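Local coordinates for 5'-Methylthioadenosine Nucleosidase (Arabidopsis thaliana, PDB 2H8G), which is a nucleosidase by name, of the phosphorylase superfamily, with an alpha/beta fold that holds adenine in a pocket, at residues A247-G250 with T251-V255. Residues are numbered along the deposited sequence; the frame is centred on the assembly and turned at random.
Sequences ALEG and TATKV
Two and a half turns of the long helix 233-259, the last helix of this phosphorylase-superfamily alpha/beta fold, carry an i to i+4 side-chain pair, Glu249 with Thr253, on top of the regular backbone ladder. The two side chains run side by side. Glu249 sets CG anti to its main-chain nitrogen (chi1 172°) and then bends at chi2, which brings OE2 to 2.6 Å from Thr253 OG1. That hydroxyl stands beside its own backbone N and also lies 3.0 Å from Glu249 O, and is thus placed between the carboxylate and the carbonyl oxygen of the same residue. Glu249 O meanwhile receives Thr253 N at 2.8 Å. Two residues earlier, Ala247 O accepts Thr251 N (3.2 Å) and a water at 2.7 Å, which reaches Thr251 OG1 only weakly. Lys254 lays CG against Gly250 O, 3.4 Å away, beside the bond from Lys254 N to that same oxygen. On the buried side of the same turns, Leu248 and Val255 pack on strand 217-226, while Glu249, Ala252 and Thr253 meet helix 36-45, where Lys45 touches both Glu249 and Thr253. With the Thr253 hydroxyl within hydrogen-bonding distance of both OE2 and O of Glu249, the carboxylate would be held alongside the helix, and the nearby Lys45 would probably favour its charged form.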
loop_
_atom_site.group_PDB
_atom_site.type_symbol
_atom_site.label_atom_id
_atom_site.label_comp_id
_atom_site.label_asym_id
_atom_site.label_seq_id
_atom_site.Cartn_x
_atom_site.Cartn_y
_atom_site.Cartn_z
ATOM N N ALA A 247 2.513 22.437 16.312
ATOM C CA ALA A 247 1.317 22.196 17.108
ATOM C C ALA A 247 1.128 20.689 17.271
ATOM O O ALA A 247 0.662 20.211 18.306
ATOM C CB ALA A 247 0.099 22.805 16.416
ATOM N N LEU A 248 1.487 19.949 16.230
ATOM C CA LEU A 248 1.371 18.499 16.253
ATOM C C LEU A 248 2.301 17.930 17.320
ATOM O O LEU A 248 1.931 17.021 18.060
ATOM C CB LEU A 248 1.726 17.928 14.880
ATOM C CG LEU A 248 1.711 16.406 14.721
ATOM C CD1 LEU A 248 0.337 15.856 15.088
ATOM C CD2 LEU A 248 2.076 16.048 13.286
ATOM N N GLU A 249 3.514 18.467 17.394
ATOM C CA GLU A 249 4.478 18.016 18.390
ATOM C C GLU A 249 3.935 18.248 19.797
ATOM O O GLU A 249 4.001 17.363 20.649
ATOM C CB GLU A 249 5.808 18.758 18.211
ATOM C CG GLU A 249 6.832 18.513 19.321
ATOM C CD GLU A 249 6.625 19.417 20.524
ATOM O OE1 GLU A 249 6.689 20.654 20.357
ATOM O OE2 GLU A 249 6.400 18.893 21.637
ATOM N N GLY A 250 3.394 19.439 20.034
ATOM C CA GLY A 250 2.855 19.756 21.345
ATOM C C GLY A 250 1.825 18.749 21.819
ATOM O O GLY A 250 1.841 18.319 22.975
ATOM N N THR A 251 0.921 18.371 20.924
ATOM C CA THR A 251 -0.111 17.408 21.270
ATOM C C THR A 251 0.498 16.020 21.435
ATOM O O THR A 251 0.166 15.301 22.373
ATOM C CB THR A 251 -1.212 17.378 20.192
ATOM O OG1 THR A 251 -1.796 18.683 20.090
ATOM C CG2 THR A 251 -2.302 16.372 20.555
ATOM N N ALA A 252 1.399 15.646 20.530
ATOM C CA ALA A 252 2.039 14.338 20.608
ATOM C C ALA A 252 2.759 14.184 21.940
ATOM O O ALA A 252 2.755 13.110 22.536
ATOM C CB ALA A 252 3.019 14.161 19.456
ATOM N N THR A 253 3.370 15.266 22.406
ATOM C CA THR A 253 4.084 15.236 23.677
ATOM C C THR A 253 3.115 15.010 24.829
ATOM O O THR A 253 3.397 14.231 25.739
ATOM C CB THR A 253 4.858 16.540 23.906
ATOM O OG1 THR A 253 5.862 16.676 22.894
ATOM C CG2 THR A 253 5.521 16.535 25.274
ATOM N N LYS A 254 1.971 15.687 24.791
ATOM C CA LYS A 254 0.975 15.523 25.841
ATOM C C LYS A 254 0.417 14.105 25.819
ATOM O O LYS A 254 0.101 13.534 26.859
ATOM C CB LYS A 254 -0.163 16.529 25.662
ATOM C CG LYS A 254 0.245 17.966 25.925
ATOM C CD LYS A 254 -0.928 18.907 25.731
ATOM C CE LYS A 254 -0.526 20.347 25.999
ATOM N NZ LYS A 254 -0.082 20.530 27.408
ATOM N N VAL A 255 0.301 13.531 24.628
ATOM C CA VAL A 255 -0.214 12.178 24.506
ATOM C C VAL A 255 0.779 11.188 25.111
ATOM O O VAL A 255 0.393 10.277 25.842
ATOM C CB VAL A 255 -0.490 11.825 23.026
ATOM C CG1 VAL A 255 -0.763 10.337 22.882
ATOM C CG2 VAL A 255 -1.691 12.629 22.522
HETATM O O HOH W 1 -0.515 21.778 20.141
#